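Long-range contacts in high affinity transport system protein p37 (Mycoplasma hyorhinis, PDB 3E79), which serves as the extracytoplasmic lipoprotein of a high-affinity transport system and holds thiamine diphosphate in its binding cleft: residues F152-E157 / K176-I181; F214-I219 / L335-P340; K238-F243 / N272-L277. All coordinates share one frame; numbering follows the deposited sequence.

Contact 1 of 3, residues F152-E157 / K176-I181. With I3C (5-amino-2,4,6-triiodobenzene-1,3-dicarboxylic acid), chain B.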
loop_
_atom_site.group_PDB
_atom_site.type_symbol
_atom_site.label_atom_id
_atom_site.label_comp_id
_atom_site.label_asym_id
_atom_site.label_seq_id
_atom_site.Cartn_x
_atom_site.Cartn_y
_atom_site.Cartn_z
ATOM N N PHE A 152 -4.308 6.552 9.815
ATOM C CA PHE A 152 -5.114 5.699 10.695
ATOM C C PHE A 152 -5.162 6.353 12.065
ATOM O O PHE A 152 -4.159 6.968 12.456
ATOM C CB PHE A 152 -4.481 4.320 10.765
ATOM C CG PHE A 152 -4.700 3.378 9.600
ATOM C CD1 PHE A 152 -5.966 3.096 9.127
ATOM C CD2 PHE A 152 -3.613 2.775 8.989
ATOM C CE1 PHE A 152 -6.132 2.219 8.073
ATOM C CE2 PHE A 152 -3.765 1.887 7.940
ATOM C CZ PHE A 152 -5.042 1.612 7.480
ATOM N N VAL A 153 -6.254 6.291 12.819
ATOM C CA VAL A 153 -6.228 6.983 14.119
ATOM C C VAL A 153 -5.146 6.410 15.027
ATOM O O VAL A 153 -4.624 7.106 15.903
ATOM C CB VAL A 153 -7.596 6.917 14.817
ATOM C CG1 VAL A 153 -8.686 7.613 14.010
ATOM C CG2 VAL A 153 -7.999 5.473 15.056
ATOM N N PHE A 154 -4.748 5.157 14.827
ATOM C CA PHE A 154 -3.735 4.494 15.640
ATOM C C PHE A 154 -2.332 4.581 15.069
ATOM O O PHE A 154 -1.389 4.010 15.633
ATOM C CB PHE A 154 -4.079 3.001 15.818
ATOM C CG PHE A 154 -4.469 2.288 14.535
ATOM C CD1 PHE A 154 -5.791 2.103 14.206
ATOM C CD2 PHE A 154 -3.501 1.807 13.658
ATOM C CE1 PHE A 154 -6.175 1.464 13.048
ATOM C CE2 PHE A 154 -3.871 1.180 12.483
ATOM C CZ PHE A 154 -5.203 1.030 12.170
ATOM N N ASP A 155 -2.107 5.277 13.953
ATOM C CA ASP A 155 -0.722 5.316 13.455
ATOM C C ASP A 155 -0.473 6.619 12.711
ATOM O O ASP A 155 -0.324 6.601 11.485
ATOM C CB ASP A 155 -0.465 4.108 12.563
ATOM C CG ASP A 155 0.945 4.009 12.026
ATOM O OD1 ASP A 155 1.845 4.699 12.546
ATOM O OD2 ASP A 155 1.168 3.223 11.070
ATOM N N LYS A 156 -0.435 7.703 13.478
ATOM C CA LYS A 156 -0.295 9.059 12.980
ATOM C C LYS A 156 1.144 9.544 12.909
ATOM O O LYS A 156 1.419 10.589 12.310
ATOM C CB LYS A 156 -1.091 10.034 13.872
ATOM C CG LYS A 156 -2.596 9.831 13.740
ATOM C CD LYS A 156 -3.331 10.513 14.881
ATOM C CE LYS A 156 -4.739 9.968 15.050
ATOM N NZ LYS A 156 -5.549 10.792 15.992
ATOM N N GLU A 157 2.091 8.833 13.516
ATOM C CA GLU A 157 3.466 9.333 13.475
ATOM C C GLU A 157 4.375 8.353 12.749
ATOM O O GLU A 157 4.558 7.197 13.106
ATOM C CB GLU A 157 3.994 9.624 14.883
ATOM C CG GLU A 157 3.008 10.445 15.710
ATOM C CD GLU A 157 3.694 11.544 16.499
ATOM O OE1 GLU A 157 4.738 12.050 16.022
ATOM O OE2 GLU A 157 3.196 11.896 17.591
ATOM N N LYS A 176 -1.008 -2.932 19.938
ATOM C CA LYS A 176 -1.999 -2.966 21.018
ATOM C C LYS A 176 -3.130 -2.003 20.730
ATOM O O LYS A 176 -4.296 -2.302 21.004
ATOM C CB LYS A 176 -1.290 -2.682 22.355
ATOM C CG LYS A 176 -0.335 -3.837 22.659
ATOM C CD LYS A 176 0.535 -3.643 23.884
ATOM C CE LYS A 176 0.624 -4.952 24.667
ATOM N NZ LYS A 176 1.913 -5.081 25.388
ATOM N N GLU A 177 -2.834 -0.832 20.158
ATOM C CA GLU A 177 -3.914 0.099 19.814
ATOM C C GLU A 177 -4.834 -0.507 18.751
ATOM O O GLU A 177 -6.054 -0.368 18.817
ATOM C CB GLU A 177 -3.384 1.424 19.286
ATOM C CG GLU A 177 -2.609 2.360 20.181
ATOM C CD GLU A 177 -2.281 3.651 19.432
ATOM O OE1 GLU A 177 -1.128 3.807 18.966
ATOM O OE2 GLU A 177 -3.159 4.528 19.281
ATOM N N ILE A 178 -4.238 -1.167 17.742
ATOM C CA ILE A 178 -5.075 -1.839 16.747
ATOM C C ILE A 178 -5.966 -2.878 17.434
ATOM O O ILE A 178 -7.141 -3.020 17.105
ATOM C CB ILE A 178 -4.233 -2.506 15.648
ATOM C CG1 ILE A 178 -3.614 -1.508 14.656
ATOM C CG2 ILE A 178 -5.016 -3.578 14.887
ATOM C CD1 ILE A 178 -2.413 -2.058 13.912
ATOM N N ASN A 179 -5.471 -3.645 18.403
ATOM C CA ASN A 179 -6.329 -4.658 19.028
ATOM C C ASN A 179 -7.504 -4.039 19.773
ATOM O O ASN A 179 -8.579 -4.635 19.853
ATOM C CB ASN A 179 -5.496 -5.530 19.983
ATOM C CG ASN A 179 -4.535 -6.412 19.220
ATOM O OD1 ASN A 179 -4.831 -6.707 18.060
ATOM N ND2 ASN A 179 -3.433 -6.822 19.838
ATOM N N LYS A 180 -7.347 -2.843 20.322
ATOM C CA LYS A 180 -8.468 -2.169 20.976
ATOM C C LYS A 180 -9.615 -1.920 20.004
ATOM O O LYS A 180 -10.778 -2.031 20.381
ATOM C CB LYS A 180 -8.031 -0.831 21.567
ATOM C CG LYS A 180 -7.216 -0.927 22.846
ATOM C CD LYS A 180 -6.310 0.276 23.055
ATOM C CE LYS A 180 -4.960 -0.119 23.636
ATOM N NZ LYS A 180 -3.899 0.900 23.390
ATOM N N ILE A 181 -9.254 -1.585 18.769
ATOM C CA ILE A 181 -10.210 -1.292 17.707
ATOM C C ILE A 181 -10.778 -2.539 17.073
ATOM O O ILE A 181 -11.951 -2.606 16.674
ATOM C CB ILE A 181 -9.514 -0.436 16.612
ATOM C CG1 ILE A 181 -9.477 1.056 16.949
ATOM C CG2 ILE A 181 -10.124 -0.664 15.239
ATOM C CD1 ILE A 181 -8.343 1.790 16.269
HETATM I I3 I3C B . 5.414 -8.642 23.307
HETATM I I2 I3C B . -0.053 -7.900 21.004
HETATM I I1 I3C B . 0.535 -9.201 26.828
HETATM O O8 I3C B . 4.369 -8.441 26.547
HETATM O O9 I3C B . 3.833 -10.563 26.050
HETATM C C10 I3C B . -0.939 -8.424 24.034
HETATM N N13 I3C B . 3.119 -8.093 21.232
HETATM C C1 I3C B . 2.792 -8.861 24.801
HETATM C C6 I3C B . 3.345 -8.562 23.554
HETATM C C5 I3C B . 2.563 -8.265 22.444
HETATM C C4 I3C B . 1.179 -8.177 22.651
HETATM C C3 I3C B . 0.588 -8.503 23.880
HETATM C C2 I3C B . 1.408 -8.812 24.973
HETATM C C7 I3C B . 3.760 -9.319 25.919
HETATM O O11 I3C B . -1.610 -9.469 23.960
HETATM O O12 I3C B . -1.405 -7.286 24.236
#
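The Phe-154 ring lies between two aliphatic groups: CG1 of Ile-178 comes over one face in a CH-pi contact, 3.6 Å from the ring centroid and 20° off its normal, while CB of Phe-152 lies over the opposite face, toward its rim, from within the same turn. At the ring's edge, near its plane, Ile-181 brings in its terminal methyl, CD1, only 3.3 Å from Phe-154 CD1. That same methyl reaches Val-153 CG2 at 3.9 Å, so Ile-181 touches both residues in the middle of the turn. Phe-154 holds CG between its own backbone N and carbonyl carbon (chi1 47°), which stands the ring against the helix. Glu-177 packs by its aliphatic part, CB to CB of Phe-154 at 3.9 Å. Its OE1 lies 3.3 Å from Phe-154 O; both are acceptors, so no hydrogen bond forms. Residues 152-155 form a type I beta turn, closed by Asp-155 N to Phe-152 O at 3.1 Å. The turn follows strand 142-152 and presses its aromatic corner on one side of helix 170-184, whose Ile-178 packs on Ala-334 and Val-337 of strand 331-337; farther round the helix, Asn-179 accepts through OD1 from Ala-334 N.

Contact 2 of 3, residues F214-I219 / L335-P340; sequences FYRGMI and LIVTNP. With TPP (thiamine diphosphate), chain D; I3C (5-amino-2,4,6-triiodobenzene-1,3-dicarboxylic acid), chain B.
Thr-338 OG1 is gripped from two sides of the chain pairing: it accepts from Gly-217 N at 2.9 Å and donates to Asn-339 O at 2.8 Å. It does so near one end of an antiparallel pairing of strand 217-223 with the outermost strand 331-337 of a five-stranded mixed sheet. With chi1 at 69°, Thr-338 sets OG1 between its backbone N and carbonyl carbon and turns CG2 over the Gly-217 backbone. The return bond, Thr-338 N to Gly-217 O, is bent to 135° at the hydrogen, its donor well above the carbonyl plane. Met-218 and Val-337 form a non-hydrogen-bonded pair, with Met-218 CB 4.0 Å from Val-337 CG1. Farther along, Leu-335 and Ile-336 form a classic beta bulge opposite Ile-219: Ile-219 N donates to Ile-336 O at 2.9 Å, and Leu-335 N to Ile-219 O at 2.8 Å. The two isoleucines lie side by side, Ile-219 CD1 meeting Ile-336 CG2.

Arg-216 runs its extended chain past Thr-338 O and lays one guanidinium face on Pro-340 CB. Its NE makes a salt bridge with Asp-155 and NH1 also bonds to Lys-160 O, so several bonds fix the rotation of this buried group. Next to it, Tyr-215 puts a ring face against TPP C6, and its OH donates to TPP O1B at 2.6 Å, tying this residue, two before Gly-217, to the diphosphate. At the other end, Leu-335 O accepts from N13 of the triiodobenzene compound. Arg-216 NH1 meets Thr-338 O at 3.2 Å, nearly straight at 171° and in the carbonyl plane, with the oxygen also in the guanidinium plane.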
loop_
_atom_site.group_PDB
_atom_site.type_symbol
_atom_site.label_atom_id
_atom_site.label_comp_id
_atom_site.label_asym_id
_atom_site.label_seq_id
_atom_site.Cartn_x
_atom_site.Cartn_y
_atom_site.Cartn_z
ATOM N N PHE A 214 3.214 7.569 4.484
ATOM C CA PHE A 214 3.810 6.262 4.666
ATOM C C PHE A 214 2.746 5.192 4.832
ATOM O O PHE A 214 1.581 5.528 5.079
ATOM C CB PHE A 214 4.720 6.309 5.924
ATOM C CG PHE A 214 3.948 6.520 7.229
ATOM C CD1 PHE A 214 3.450 5.479 8.010
ATOM C CD2 PHE A 214 3.707 7.817 7.665
ATOM C CE1 PHE A 214 2.710 5.694 9.153
ATOM C CE2 PHE A 214 2.980 8.060 8.815
ATOM C CZ PHE A 214 2.486 7.000 9.558
ATOM N N TYR A 215 3.156 3.936 4.805
ATOM C CA TYR A 215 2.314 2.844 5.297
ATOM C C TYR A 215 3.240 1.791 5.916
ATOM O O TYR A 215 4.471 1.887 5.820
ATOM C CB TYR A 215 1.404 2.230 4.237
ATOM C CG TYR A 215 2.049 1.327 3.208
ATOM C CD1 TYR A 215 3.060 1.826 2.388
ATOM C CD2 TYR A 215 1.665 0.012 3.033
ATOM C CE1 TYR A 215 3.661 1.033 1.434
ATOM C CE2 TYR A 215 2.257 -0.811 2.083
ATOM C CZ TYR A 215 3.257 -0.281 1.289
ATOM O OH TYR A 215 3.863 -1.075 0.349
ATOM N N ARG A 216 2.616 0.804 6.548
ATOM C CA ARG A 216 3.323 -0.267 7.234
ATOM C C ARG A 216 2.680 -1.613 6.916
ATOM O O ARG A 216 1.523 -1.602 6.503
ATOM C CB ARG A 216 3.284 -0.124 8.762
ATOM C CG ARG A 216 3.975 1.112 9.307
ATOM C CD ARG A 216 3.726 1.209 10.817
ATOM N NE ARG A 216 3.837 2.588 11.292
ATOM C CZ ARG A 216 4.941 3.136 11.768
ATOM N NH1 ARG A 216 6.070 2.431 11.846
ATOM N NH2 ARG A 216 4.938 4.401 12.175
ATOM N N GLY A 217 3.444 -2.679 7.128
ATOM C CA GLY A 217 2.877 -4.028 7.150
ATOM C C GLY A 217 2.508 -4.379 8.592
ATOM O O GLY A 217 2.686 -3.565 9.508
ATOM N N MET A 218 1.998 -5.587 8.831
ATOM C CA MET A 218 1.735 -5.990 10.218
ATOM C C MET A 218 1.751 -7.503 10.329
ATOM O O MET A 218 1.555 -8.200 9.327
ATOM C CB MET A 218 0.393 -5.460 10.726
ATOM C CG MET A 218 -0.821 -6.101 10.107
ATOM S SD MET A 218 -2.376 -5.372 10.652
ATOM C CE MET A 218 -2.465 -5.966 12.336
ATOM N N ILE A 219 1.993 -8.004 11.543
ATOM C CA ILE A 219 1.921 -9.462 11.729
ATOM C C ILE A 219 0.718 -9.788 12.611
ATOM O O ILE A 219 0.580 -9.195 13.690
ATOM C CB ILE A 219 3.224 -10.011 12.323
ATOM C CG1 ILE A 219 4.463 -9.819 11.434
ATOM C CG2 ILE A 219 3.112 -11.487 12.682
ATOM C CD1 ILE A 219 5.745 -10.172 12.167
ATOM N N LEU A 335 0.172 -8.680 16.438
ATOM C CA LEU A 335 1.329 -8.916 17.297
ATOM C C LEU A 335 2.246 -7.706 17.291
ATOM O O LEU A 335 2.678 -7.220 18.335
ATOM C CB LEU A 335 2.070 -10.168 16.844
ATOM C CG LEU A 335 3.389 -10.476 17.558
ATOM C CD1 LEU A 335 3.103 -11.030 18.944
ATOM C CD2 LEU A 335 4.225 -11.448 16.733
ATOM N N ILE A 336 2.554 -7.228 16.087
ATOM C CA ILE A 336 3.442 -6.075 15.919
ATOM C C ILE A 336 3.289 -5.510 14.505
ATOM O O ILE A 336 2.859 -6.240 13.608
ATOM C CB ILE A 336 4.894 -6.486 16.185
ATOM C CG1 ILE A 336 5.914 -5.347 16.223
ATOM C CG2 ILE A 336 5.325 -7.532 15.152
ATOM C CD1 ILE A 336 7.266 -5.766 16.771
ATOM N N VAL A 337 3.603 -4.245 14.281
ATOM C CA VAL A 337 3.555 -3.704 12.911
ATOM C C VAL A 337 4.984 -3.582 12.418
ATOM O O VAL A 337 5.916 -4.007 13.108
ATOM C CB VAL A 337 2.793 -2.382 12.834
ATOM C CG1 VAL A 337 1.357 -2.577 13.344
ATOM C CG2 VAL A 337 3.465 -1.275 13.638
ATOM N N THR A 338 5.226 -3.043 11.228
ATOM C CA THR A 338 6.619 -3.006 10.755
ATOM C C THR A 338 7.144 -1.576 10.740
ATOM O O THR A 338 6.415 -0.636 11.090
ATOM C CB THR A 338 6.714 -3.590 9.334
ATOM O OG1 THR A 338 6.057 -2.674 8.432
ATOM C CG2 THR A 338 5.971 -4.913 9.219
ATOM N N ASN A 339 8.396 -1.398 10.324
ATOM C CA ASN A 339 8.902 -0.063 10.008
ATOM C C ASN A 339 8.118 0.514 8.829
ATOM O O ASN A 339 7.503 -0.271 8.094
ATOM C CB ASN A 339 10.400 -0.110 9.679
ATOM C CG ASN A 339 11.198 -0.580 10.892
ATOM O OD1 ASN A 339 10.855 -0.211 12.021
ATOM N ND2 ASN A 339 12.235 -1.369 10.643
ATOM N N PRO A 340 8.118 1.832 8.648
ATOM C CA PRO A 340 7.268 2.486 7.638
ATOM C C PRO A 340 8.003 2.757 6.331
ATOM O O PRO A 340 9.207 3.031 6.362
ATOM C CB PRO A 340 6.945 3.800 8.347
ATOM C CG PRO A 340 8.218 4.133 9.072
ATOM C CD PRO A 340 8.913 2.835 9.375
HETATM N "N1'" TPP D . -7.214 2.266 0.844
HETATM C "C2'" TPP D . -8.153 1.848 -0.041
HETATM C CM2 TPP D . -9.487 2.579 -0.157
HETATM N "N3'" TPP D . -7.938 0.714 -0.747
HETATM C "C4'" TPP D . -6.712 0.120 -0.672
HETATM N "N4'" TPP D . -6.521 -0.978 -1.399
HETATM C "C5'" TPP D . -5.715 0.549 0.214
HETATM C "C6'" TPP D . -6.018 1.693 0.969
HETATM C "C7'" TPP D . -4.338 -0.110 0.405
HETATM N N3 TPP D . -3.200 0.433 -0.357
HETATM C C2 TPP D . -3.409 1.158 -1.463
HETATM S S1 TPP D . -1.876 1.613 -2.135
HETATM C C5 TPP D . -0.974 0.831 -0.868
HETATM C C4 TPP D . -1.892 0.231 -0.021
HETATM C CM4 TPP D . -1.394 -0.555 1.207
HETATM C C6 TPP D . 0.553 0.891 -0.794
HETATM C C7 TPP D . 1.205 -0.170 -1.677
HETATM O O7 TPP D . 0.728 -1.465 -1.277
HETATM P PA TPP D . 0.743 -2.718 -2.260
HETATM O O1A TPP D . -0.087 -3.780 -1.676
HETATM O O2A TPP D . 0.357 -2.266 -3.646
HETATM O O3A TPP D . 2.263 -3.114 -2.461
HETATM P PB TPP D . 3.082 -4.086 -1.527
HETATM O O1B TPP D . 3.179 -3.581 -0.133
HETATM O O2B TPP D . 4.516 -4.191 -2.212
HETATM O O3B TPP D . 2.433 -5.545 -1.651
HETATM I I3 I3C B . 5.414 -8.642 23.307
HETATM I I2 I3C B . -0.053 -7.900 21.004
HETATM I I1 I3C B . 0.535 -9.201 26.828
HETATM O O8 I3C B . 4.369 -8.441 26.547
HETATM O O9 I3C B . 3.833 -10.563 26.050
HETATM C C10 I3C B . -0.939 -8.424 24.034
HETATM N N13 I3C B . 3.119 -8.093 21.232
HETATM C C1 I3C B . 2.792 -8.861 24.801
HETATM C C6 I3C B . 3.345 -8.562 23.554
HETATM C C5 I3C B . 2.563 -8.265 22.444
HETATM C C4 I3C B . 1.179 -8.177 22.651
HETATM C C3 I3C B . 0.588 -8.503 23.880
HETATM C C2 I3C B . 1.408 -8.812 24.973
HETATM C C7 I3C B . 3.760 -9.319 25.919
HETATM O O11 I3C B . -1.610 -9.469 23.960
HETATM O O12 I3C B . -1.405 -7.286 24.236
#

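Contact 3 of 3, residues K238-F243 / N272-L277; sequences KDWNTF and NKFTTL. With I3C (5-amino-2,4,6-triiodobenzene-1,3-dicarboxylic acid), chain C.
Trp-240 and Phe-274 stack face to face, the six-membered ring of the indole and the phenyl ring having centroids 4.4 Å apart and planes 25° from parallel. The closest atoms, Trp-240 CE2 and Phe-274 CD2, are 3.6 Å apart. Leu-277 adds CD2 obliquely at 4.0 Å from Trp-240 CH2. On the backbone side of the tryptophan, Lys-273 lays CB against Trp-240 CB, and bends at chi2 (-79°) and chi4 to bring NZ within 2.9 Å of Lys-238 O. The same NZ donates to carboxylate atom O12 of the triiodobenzene compound, which Trp-240 N also reaches; O11 takes Asn-241 N at 2.9 Å. The carboxylate thus sits over the first backbone NH groups of a helix, where helix dipole and lysine would probably favour its charge. In the next shell, Asp-280 accepts from Trp-240 NE1 and helps hold the indole, whose ring also meets Phe-270 edge-to-face. Asp-239 OD1 accepts from Thr-242 N, and OD2 from its hydroxyl, OG1. Lys-238, with positive phi, follows the preceding helix and closes it in a Schellman motif, and Asp-239 is the N-cap of the next, a tight helix-to-helix junction whose helix N-terminus binds the compound's carboxylate in this crystal.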
loop_
_atom_site.group_PDB
_atom_site.type_symbol
_atom_site.label_atom_id
_atom_site.label_comp_id
_atom_site.label_asym_id
_atom_site.label_seq_id
_atom_site.Cartn_x
_atom_site.Cartn_y
_atom_site.Cartn_z
ATOM N N LYS A 238 12.522 -15.693 21.797
ATOM C CA LYS A 238 13.235 -15.668 20.526
ATOM C C LYS A 238 13.537 -17.087 20.053
ATOM O O LYS A 238 14.577 -17.448 19.512
ATOM C CB LYS A 238 14.514 -14.836 20.588
ATOM C CG LYS A 238 14.287 -13.395 21.044
ATOM C CD LYS A 238 15.508 -12.528 20.833
ATOM C CE LYS A 238 15.197 -11.040 20.924
ATOM N NZ LYS A 238 16.075 -10.220 20.033
ATOM N N ASP A 239 12.563 -17.957 20.252
ATOM C CA ASP A 239 12.630 -19.334 19.772
ATOM C C ASP A 239 12.061 -19.409 18.358
ATOM O O ASP A 239 10.849 -19.570 18.218
ATOM C CB ASP A 239 11.854 -20.219 20.736
ATOM C CG ASP A 239 11.795 -21.678 20.330
ATOM O OD1 ASP A 239 12.289 -22.053 19.241
ATOM O OD2 ASP A 239 11.234 -22.463 21.134
ATOM N N TRP A 240 12.902 -19.273 17.340
ATOM C CA TRP A 240 12.443 -19.152 15.959
ATOM C C TRP A 240 11.731 -20.422 15.533
ATOM O O TRP A 240 10.609 -20.392 15.013
ATOM C CB TRP A 240 13.631 -18.813 15.036
ATOM C CG TRP A 240 13.324 -18.946 13.570
ATOM C CD1 TRP A 240 13.886 -19.789 12.658
ATOM C CD2 TRP A 240 12.349 -18.186 12.832
ATOM N NE1 TRP A 240 13.330 -19.604 11.404
ATOM C CE2 TRP A 240 12.381 -18.624 11.491
ATOM C CE3 TRP A 240 11.453 -17.176 13.186
ATOM C CZ2 TRP A 240 11.549 -18.086 10.509
ATOM C CZ3 TRP A 240 10.632 -16.644 12.213
ATOM C CH2 TRP A 240 10.684 -17.095 10.886
ATOM N N ASN A 241 12.369 -21.576 15.761
ATOM C CA ASN A 241 11.806 -22.823 15.262
ATOM C C ASN A 241 10.387 -23.086 15.739
ATOM O O ASN A 241 9.519 -23.513 14.975
ATOM C CB ASN A 241 12.699 -24.010 15.666
ATOM C CG ASN A 241 13.143 -24.748 14.415
ATOM O OD1 ASN A 241 14.236 -24.510 13.901
ATOM N ND2 ASN A 241 12.274 -25.626 13.930
ATOM N N THR A 242 10.139 -22.822 17.013
ATOM C CA THR A 242 8.802 -22.971 17.573
ATOM C C THR A 242 7.846 -21.938 16.990
ATOM O O THR A 242 6.699 -22.250 16.681
ATOM C CB THR A 242 8.868 -22.838 19.111
ATOM O OG1 THR A 242 9.679 -23.912 19.634
ATOM C CG2 THR A 242 7.505 -22.967 19.769
ATOM N N PHE A 243 8.324 -20.699 16.848
ATOM C CA PHE A 243 7.478 -19.631 16.309
ATOM C C PHE A 243 7.075 -19.960 14.875
ATOM O O PHE A 243 5.892 -19.997 14.541
ATOM C CB PHE A 243 8.208 -18.291 16.400
ATOM C CG PHE A 243 7.430 -17.081 15.899
ATOM C CD1 PHE A 243 7.608 -16.628 14.604
ATOM C CD2 PHE A 243 6.530 -16.408 16.702
ATOM C CE1 PHE A 243 6.909 -15.526 14.149
ATOM C CE2 PHE A 243 5.837 -15.295 16.256
ATOM C CZ PHE A 243 6.033 -14.841 14.958
ATOM N N ASN A 272 20.075 -13.642 14.135
ATOM C CA ASN A 272 20.943 -14.750 13.767
ATOM C C ASN A 272 20.304 -16.128 13.826
ATOM O O ASN A 272 21.071 -17.085 14.014
ATOM C CB ASN A 272 22.176 -14.744 14.686
ATOM C CG ASN A 272 22.777 -13.367 14.881
ATOM O OD1 ASN A 272 23.013 -12.613 13.932
ATOM N ND2 ASN A 272 23.046 -13.022 16.141
ATOM N N LYS A 273 18.994 -16.310 13.666
ATOM C CA LYS A 273 18.421 -17.657 13.726
ATOM C C LYS A 273 18.081 -18.215 12.343
ATOM O O LYS A 273 17.945 -19.433 12.214
ATOM C CB LYS A 273 17.156 -17.720 14.583
ATOM C CG LYS A 273 17.336 -17.431 16.063
ATOM C CD LYS A 273 17.883 -18.647 16.794
ATOM C CE LYS A 273 18.420 -18.273 18.164
ATOM N NZ LYS A 273 17.367 -18.313 19.214
ATOM N N PHE A 274 17.946 -17.375 11.326
ATOM C CA PHE A 274 17.739 -17.805 9.942
ATOM C C PHE A 274 18.374 -16.771 9.031
ATOM O O PHE A 274 18.684 -15.660 9.490
ATOM C CB PHE A 274 16.253 -17.987 9.607
ATOM C CG PHE A 274 15.455 -16.690 9.643
ATOM C CD1 PHE A 274 15.224 -15.971 8.477
ATOM C CD2 PHE A 274 14.944 -16.198 10.830
ATOM C CE1 PHE A 274 14.511 -14.788 8.497
ATOM C CE2 PHE A 274 14.231 -15.009 10.876
ATOM C CZ PHE A 274 14.015 -14.305 9.706
ATOM N N THR A 275 18.581 -17.054 7.747
ATOM C CA THR A 275 19.204 -15.985 6.955
ATOM C C THR A 275 18.163 -15.161 6.211
ATOM O O THR A 275 18.176 -13.931 6.309
ATOM C CB THR A 275 20.250 -16.551 5.978
ATOM O OG1 THR A 275 19.650 -17.553 5.156
ATOM C CG2 THR A 275 21.377 -17.244 6.731
ATOM N N THR A 276 17.264 -15.801 5.473
ATOM C CA THR A 276 16.179 -15.116 4.774
ATOM C C THR A 276 14.915 -15.965 4.871
ATOM O O THR A 276 15.004 -17.180 5.077
ATOM C CB THR A 276 16.463 -14.849 3.282
ATOM O OG1 THR A 276 16.395 -16.076 2.539
ATOM C CG2 THR A 276 17.870 -14.327 3.033
ATOM N N LEU A 277 13.734 -15.367 4.713
ATOM C CA LEU A 277 12.546 -16.223 4.768
ATOM C C LEU A 277 12.538 -17.220 3.619
ATOM O O LEU A 277 12.004 -18.326 3.728
ATOM C CB LEU A 277 11.255 -15.422 4.719
ATOM C CG LEU A 277 10.691 -14.779 5.974
ATOM C CD1 LEU A 277 9.247 -14.363 5.717
ATOM C CD2 LEU A 277 10.781 -15.695 7.180
HETATM I I3 I3C C . 21.703 -24.026 18.341
HETATM I I2 I3C C . 17.557 -21.477 14.646
HETATM I I1 I3C C . 16.227 -22.488 20.466
HETATM O O8 I3C C . 20.251 -23.144 21.013
HETATM O O9 I3C C . 18.697 -24.707 20.868
HETATM C C10 I3C C . 15.807 -21.550 17.342
HETATM N N13 I3C C . 20.288 -22.788 15.701
HETATM C C1 I3C C . 18.866 -23.158 19.050
HETATM C C6 I3C C . 19.776 -23.234 17.986
HETATM C C5 I3C C . 19.419 -22.750 16.721
HETATM C C4 I3C C . 18.136 -22.206 16.529
HETATM C C3 I3C C . 17.210 -22.137 17.592
HETATM C C2 I3C C . 17.579 -22.618 18.863
HETATM C C7 I3C C . 19.305 -23.714 20.426
HETATM O O11 I3C C . 14.963 -22.261 16.768
HETATM O O12 I3C C . 15.560 -20.382 17.714
#

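Contacts 1 and 2 are neighbours, their centres 11 Å apart. Asp-155 OD2 of contact 1 forms a salt bridge with Arg-216 NE of contact 2 at 2.8 Å, and Ile-178 CD1 packs on Val-337 CG1 at 3.8 Å, so turn and helix both lean on the strand pair. Both also touch the same triiodobenzene molecule. Contact 2 alone reaches thiamine diphosphate directly; the side chain of Phe-154 stays about 11 Å from it. Contact 3 lies within the chain loop that contact 2 closes, centres 19 Å apart, and meets it through Leu-335 CD2 and Phe-243 CE2 at 4.2 Å. Contacts 1 and 3 do not touch, their nearest atoms about 13 Å apart.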